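Local coordinates for tail fiber protein (Pseudomonas aeruginosa, PDB 6CL6) that forms the trimeric receptor-binding fiber of the R2 pyocin, a contractile injection system, and probably attaches the particle to the surface of its target cell, at residues Ser152-Ala157 / Val166-Leu171; Asn162-Arg167 / Gln183-Tyr188. All blocks are in the same frame, centred on the assembly; numbering follows the deposited sequence.

Contact 1: residues Ser152-Ala157 / Val166-Leu171; sequences SFTAQA and VRAGLL. With EDO (1,2-ethanediol), chain K.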
loop_
_atom_site.group_PDB
_atom_site.type_symbol
_atom_site.label_atom_id
_atom_site.label_comp_id
_atom_site.label_asym_id
_atom_site.label_seq_id
_atom_site.Cartn_x
_atom_site.Cartn_y
_atom_site.Cartn_z
ATOM N N SER A 152 -25.854 4.548 -27.887
ATOM C CA SER A 152 -24.787 4.096 -28.767
ATOM C C SER A 152 -23.710 5.137 -28.984
ATOM O O SER A 152 -22.726 4.850 -29.666
ATOM C CB SER A 152 -25.398 3.644 -30.085
ATOM O OG SER A 152 -26.312 2.578 -29.847
ATOM N N PHE A 153 -23.850 6.333 -28.415
ATOM C CA PHE A 153 -22.931 7.422 -28.713
ATOM C C PHE A 153 -22.476 8.099 -27.430
ATOM O O PHE A 153 -23.280 8.681 -26.716
ATOM C CB PHE A 153 -23.589 8.452 -29.645
ATOM C CG PHE A 153 -23.916 7.919 -31.000
ATOM C CD1 PHE A 153 -25.125 7.295 -31.230
ATOM C CD2 PHE A 153 -22.991 8.037 -32.052
ATOM C CE1 PHE A 153 -25.440 6.793 -32.483
ATOM C CE2 PHE A 153 -23.282 7.526 -33.302
ATOM C CZ PHE A 153 -24.514 6.901 -33.520
ATOM N N THR A 154 -21.180 8.032 -27.151
ATOM C CA THR A 154 -20.649 8.746 -25.999
ATOM C C THR A 154 -20.976 10.236 -26.058
ATOM O O THR A 154 -21.291 10.835 -25.037
ATOM C CB THR A 154 -19.147 8.492 -25.908
ATOM O OG1 THR A 154 -18.939 7.149 -25.421
ATOM C CG2 THR A 154 -18.462 9.475 -24.985
ATOM N N ALA A 155 -20.928 10.847 -27.255
ATOM C CA ALA A 155 -21.227 12.258 -27.374
ATOM C C ALA A 155 -22.681 12.566 -27.022
ATOM O O ALA A 155 -22.990 13.699 -26.647
ATOM C CB ALA A 155 -20.926 12.770 -28.789
ATOM N N GLN A 156 -23.581 11.598 -27.158
ATOM C CA GLN A 156 -24.963 11.814 -26.752
ATOM C C GLN A 156 -25.160 11.601 -25.246
ATOM O O GLN A 156 -26.088 12.184 -24.670
ATOM C CB GLN A 156 -25.899 10.907 -27.564
ATOM C CG GLN A 156 -25.932 11.331 -29.064
ATOM C CD GLN A 156 -26.908 10.542 -29.916
ATOM O OE1 GLN A 156 -27.349 11.025 -30.907
ATOM N NE2 GLN A 156 -27.218 9.315 -29.524
ATOM N N ALA A 157 -24.315 10.794 -24.596
ATOM C CA ALA A 157 -24.268 10.858 -23.141
ATOM C C ALA A 157 -23.788 12.232 -22.686
ATOM O O ALA A 157 -24.327 12.820 -21.730
ATOM C CB ALA A 157 -23.386 9.750 -22.587
ATOM N N VAL A 166 -19.801 9.748 -18.778
ATOM C CA VAL A 166 -19.924 10.145 -20.185
ATOM C C VAL A 166 -19.417 9.005 -21.044
ATOM O O VAL A 166 -18.235 8.968 -21.418
ATOM C CB VAL A 166 -19.199 11.465 -20.470
ATOM C CG1 VAL A 166 -19.330 11.850 -21.949
ATOM C CG2 VAL A 166 -19.784 12.554 -19.594
ATOM N N ARG A 167 -20.311 8.037 -21.325
ATOM C CA ARG A 167 -19.984 6.854 -22.098
ATOM C C ARG A 167 -21.259 6.299 -22.696
ATOM O O ARG A 167 -22.317 6.311 -22.054
ATOM C CB ARG A 167 -19.331 5.733 -21.263
ATOM C CG ARG A 167 -18.025 6.027 -20.646
ATOM C CD ARG A 167 -16.870 5.919 -21.624
ATOM N NE ARG A 167 -15.588 5.789 -20.882
ATOM C CZ ARG A 167 -15.035 6.766 -20.187
ATOM N NH1 ARG A 167 -15.631 7.936 -20.086
ATOM N NH2 ARG A 167 -13.891 6.570 -19.553
ATOM N N ALA A 168 -21.159 5.790 -23.923
ATOM C CA ALA A 168 -22.189 4.893 -24.437
ATOM C C ALA A 168 -22.405 3.755 -23.439
ATOM O O ALA A 168 -21.506 3.385 -22.683
ATOM C CB ALA A 168 -21.757 4.354 -25.796
ATOM N N GLY A 169 -23.606 3.203 -23.424
ATOM C CA GLY A 169 -23.912 2.177 -22.439
ATOM C C GLY A 169 -25.343 1.721 -22.494
ATOM O O GLY A 169 -26.149 2.203 -23.284
ATOM N N LEU A 170 -25.646 0.792 -21.602
ATOM C CA LEU A 170 -26.958 0.176 -21.484
ATOM C C LEU A 170 -27.684 0.621 -20.231
ATOM O O LEU A 170 -27.243 0.339 -19.107
ATOM C CB LEU A 170 -26.819 -1.356 -21.483
ATOM C CG LEU A 170 -28.091 -2.124 -21.758
ATOM C CD1 LEU A 170 -28.648 -1.822 -23.121
ATOM C CD2 LEU A 170 -27.818 -3.598 -21.619
ATOM N N LEU A 171 -28.846 1.244 -20.427
ATOM C CA LEU A 171 -29.721 1.636 -19.335
ATOM C C LEU A 171 -30.833 0.636 -19.112
ATOM O O LEU A 171 -31.574 0.315 -20.053
ATOM C CB LEU A 171 -30.358 3.000 -19.597
ATOM C CG LEU A 171 -31.400 3.512 -18.614
ATOM C CD1 LEU A 171 -30.705 3.915 -17.308
ATOM C CD2 LEU A 171 -32.147 4.696 -19.166
HETATM C C1 EDO K . -19.467 4.992 -28.537
HETATM O O1 EDO K . -19.439 6.428 -28.633
HETATM C C2 EDO K . -18.507 4.424 -29.563
HETATM O O2 EDO K . -17.173 4.849 -29.214
#

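Contact 2: residues Asn162-Arg167 / Gln183-Tyr188; sequences NYPIVR and QTYQAY. With EDO (1,2-ethanediol), chain K.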
loop_
_atom_site.group_PDB
_atom_site.type_symbol
_atom_site.label_atom_id
_atom_site.label_comp_id
_atom_site.label_asym_id
_atom_site.label_seq_id
_atom_site.Cartn_x
_atom_site.Cartn_y
_atom_site.Cartn_z
ATOM N N ASN A 162 -27.747 13.550 -16.257
ATOM C CA ASN A 162 -27.880 12.493 -15.242
ATOM C C ASN A 162 -27.428 11.124 -15.722
ATOM O O ASN A 162 -27.794 10.103 -15.136
ATOM C CB ASN A 162 -29.322 12.459 -14.718
ATOM C CG ASN A 162 -29.606 13.601 -13.755
ATOM O OD1 ASN A 162 -29.040 13.648 -12.666
ATOM N ND2 ASN A 162 -30.444 14.538 -14.168
ATOM N N TYR A 163 -26.616 11.078 -16.753
ATOM C CA TYR A 163 -25.828 9.887 -17.037
ATOM C C TYR A 163 -24.774 9.757 -15.935
ATOM O O TYR A 163 -24.252 10.773 -15.456
ATOM C CB TYR A 163 -25.144 9.979 -18.393
ATOM C CG TYR A 163 -26.037 9.776 -19.605
ATOM C CD1 TYR A 163 -26.900 10.778 -20.022
ATOM C CD2 TYR A 163 -25.997 8.590 -20.325
ATOM C CE1 TYR A 163 -27.695 10.603 -21.139
ATOM C CE2 TYR A 163 -26.794 8.402 -21.449
ATOM C CZ TYR A 163 -27.639 9.423 -21.846
ATOM O OH TYR A 163 -28.433 9.256 -22.975
ATOM N N PRO A 164 -24.463 8.538 -15.492
ATOM C CA PRO A 164 -23.465 8.395 -14.421
ATOM C C PRO A 164 -22.046 8.589 -14.882
ATOM O O PRO A 164 -21.160 8.832 -14.053
ATOM C CB PRO A 164 -23.683 6.960 -13.916
ATOM C CG PRO A 164 -24.226 6.220 -15.098
ATOM C CD PRO A 164 -25.057 7.255 -15.879
ATOM N N ILE A 165 -21.805 8.472 -16.181
ATOM C CA ILE A 165 -20.477 8.574 -16.782
ATOM C C ILE A 165 -20.726 8.995 -18.221
ATOM O O ILE A 165 -21.769 8.672 -18.811
ATOM C CB ILE A 165 -19.720 7.228 -16.682
ATOM C CG1 ILE A 165 -18.283 7.349 -17.164
ATOM C CG2 ILE A 165 -20.475 6.138 -17.500
ATOM C CD1 ILE A 165 -17.390 8.078 -16.150
ATOM N N VAL A 166 -19.801 9.748 -18.778
ATOM C CA VAL A 166 -19.924 10.145 -20.185
ATOM C C VAL A 166 -19.417 9.005 -21.044
ATOM O O VAL A 166 -18.235 8.968 -21.418
ATOM C CB VAL A 166 -19.199 11.465 -20.470
ATOM C CG1 VAL A 166 -19.330 11.850 -21.949
ATOM C CG2 VAL A 166 -19.784 12.554 -19.594
ATOM N N ARG A 167 -20.311 8.037 -21.325
ATOM C CA ARG A 167 -19.984 6.854 -22.098
ATOM C C ARG A 167 -21.259 6.299 -22.696
ATOM O O ARG A 167 -22.317 6.311 -22.054
ATOM C CB ARG A 167 -19.331 5.733 -21.263
ATOM C CG ARG A 167 -18.025 6.027 -20.646
ATOM C CD ARG A 167 -16.870 5.919 -21.624
ATOM N NE ARG A 167 -15.588 5.789 -20.882
ATOM C CZ ARG A 167 -15.035 6.766 -20.187
ATOM N NH1 ARG A 167 -15.631 7.936 -20.086
ATOM N NH2 ARG A 167 -13.891 6.570 -19.553
ATOM N N GLN A 183 -32.797 2.265 -11.541
ATOM C CA GLN A 183 -32.046 2.260 -12.787
ATOM C C GLN A 183 -30.675 1.613 -12.572
ATOM O O GLN A 183 -30.068 1.742 -11.510
ATOM C CB GLN A 183 -31.843 3.688 -13.348
ATOM C CG GLN A 183 -33.129 4.452 -13.604
ATOM C CD GLN A 183 -32.892 5.816 -14.177
ATOM O OE1 GLN A 183 -31.893 6.475 -13.837
ATOM N NE2 GLN A 183 -33.797 6.264 -15.068
ATOM N N THR A 184 -30.180 0.974 -13.619
ATOM C CA THR A 184 -28.790 0.560 -13.732
ATOM C C THR A 184 -28.244 1.008 -15.082
ATOM O O THR A 184 -29.000 1.209 -16.036
ATOM C CB THR A 184 -28.589 -0.956 -13.624
ATOM O OG1 THR A 184 -29.136 -1.600 -14.791
ATOM C CG2 THR A 184 -29.234 -1.462 -12.391
ATOM N N TYR A 185 -26.917 1.188 -15.139
ATOM C CA TYR A 185 -26.224 1.652 -16.346
ATOM C C TYR A 185 -24.922 0.893 -16.451
ATOM O O TYR A 185 -24.103 0.922 -15.518
ATOM C CB TYR A 185 -25.937 3.139 -16.296
ATOM C CG TYR A 185 -25.610 3.773 -17.649
ATOM C CD1 TYR A 185 -26.638 4.055 -18.561
ATOM C CD2 TYR A 185 -24.312 4.049 -18.028
ATOM C CE1 TYR A 185 -26.375 4.623 -19.797
ATOM C CE2 TYR A 185 -24.030 4.644 -19.289
ATOM C CZ TYR A 185 -25.100 4.922 -20.160
ATOM O OH TYR A 185 -24.902 5.470 -21.396
ATOM N N GLN A 186 -24.743 0.218 -17.564
ATOM C CA GLN A 186 -23.533 -0.551 -17.859
ATOM C C GLN A 186 -22.804 0.146 -19.005
ATOM O O GLN A 186 -23.297 0.192 -20.139
ATOM C CB GLN A 186 -23.907 -1.992 -18.198
ATOM C CG GLN A 186 -22.719 -2.868 -18.596
ATOM C CD GLN A 186 -23.124 -4.286 -18.968
ATOM O OE1 GLN A 186 -24.268 -4.718 -18.761
ATOM N NE2 GLN A 186 -22.183 -5.016 -19.531
ATOM N N ALA A 187 -21.629 0.674 -18.710
ATOM C CA ALA A 187 -20.841 1.382 -19.716
ATOM C C ALA A 187 -20.334 0.414 -20.777
ATOM O O ALA A 187 -19.915 -0.701 -20.473
ATOM C CB ALA A 187 -19.677 2.096 -19.053
ATOM N N TYR A 188 -20.362 0.853 -22.037
ATOM C CA TYR A 188 -19.999 -0.041 -23.136
ATOM C C TYR A 188 -18.551 -0.496 -23.039
ATOM O O TYR A 188 -18.230 -1.639 -23.387
ATOM C CB TYR A 188 -20.268 0.640 -24.489
ATOM C CG TYR A 188 -19.163 1.505 -24.989
ATOM C CD1 TYR A 188 -18.918 2.757 -24.436
ATOM C CD2 TYR A 188 -18.334 1.069 -26.025
ATOM C CE1 TYR A 188 -17.890 3.557 -24.916
ATOM C CE2 TYR A 188 -17.294 1.846 -26.480
ATOM C CZ TYR A 188 -17.082 3.083 -25.934
ATOM O OH TYR A 188 -16.059 3.849 -26.420
HETATM C C1 EDO K . -19.467 4.992 -28.537
HETATM O O1 EDO K . -19.439 6.428 -28.633
HETATM C C2 EDO K . -18.507 4.424 -29.563
HETATM O O2 EDO K . -17.173 4.849 -29.214
#

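Contact 1: residues Ser152-Ala157 / Val166-Leu171
S152 carries the chain out of strand 147-151, turning its side chain from 166-171 so that OG hydrogen-bonds E133; its carbonyl carbon lies against the methyl of A168, with S152 C 3.8 Å from A168 CB. F153 also faces outward and is the N-cap residue of helix 154-159, where its carbonyl oxygen receives both Q156 N and A157 N. T154, in the first turn, carries the contact. With OG1 beside its own backbone N (chi1 -75°), the hydroxyl accepts the amide of A168 at 3.0 Å between A168 N and T154 OG1, a nearly straight bond (160°). The same torsion puts CG2 anti to the backbone N, and this methyl reaches V166, 3.6 Å from V166 O and 4.0 Å from V166 CG1. Beside T154, an ethanediol probably taken up from the crystallisation liquor accepts the T154 amide, with T154 N 2.8 Å from its O1. One turn on, A157 points its CB at the backbone of R167, coming within 3.6 Å of R167 O. A helix start is thus joined to the lead-in of strand 169-177 by one side-chain-to-backbone hydrogen bond set among methyl contacts, which ties the T154 rotamer to the backbone at A168.

Contact 2: residues Asn162-Arg167 / Gln183-Tyr188
The ring of Y185 stands up from strand 180-187 into the concave side of the 162-167 loop, which bends around it from Y163 to R167. Y185 CG is anti to its backbone N (chi1 -163°), and P164 lies over one face: its CD sits off-centre toward the rim, 4.2 Å from the Y185 ring centroid in a CH-pi contact, while P164 CG presses on Y185 CD2 at 3.6 Å. Y163 meets the phenol end with its ring edge, bringing Y163 CD2 3.5 Å from Y185 OH, the two ring planes nearly perpendicular at 87°. Y163 OH is hydrogen-bonded to Q151. The loop joins helix 154-159 to strand 169-177 of the mixed sheet, and V166 is the centre of an inverse gamma turn, just before the R167 carbonyl. There Y185 OH donates to R167 O at 2.8 Å, within the carbonyl plane and at the edge of the tyrosine ring. I165 CG2 rests loosely between Y185 and A187, 4.3 Å from Y185 CE2. Beyond it the bent R167 chain passes its CD at 4.2 Å from Y188 CE1, while its NE forms a salt bridge with D189. The Y188 ring packs edge-to-face with H199 of the second subunit.

Overall arrangement
Contacts 1 and 2 lie with their centres about 7 Å apart where strand 169-177 begins and strand 180-187 ends, within the mixed sheet; the chain runs from helix 154-159 through the 162-167 loop into these strands. V166 and R167 belong to both: V166 meets the helix start in contact 1 but takes no part in contact 2, whereas R167 offers its backbone to the helix start and turns its side chain toward A187 and Y188. The antiparallel strands join the contacts directly, with probable hydrogen bonds from L170 N to Q186 O and from Y188 N to A168 O. The ethanediol touches both. Each also borders the second subunit, through A168 on F180 and Y188 on Y182 of that chain, so this helix-loop connection lies next to the trimer interface.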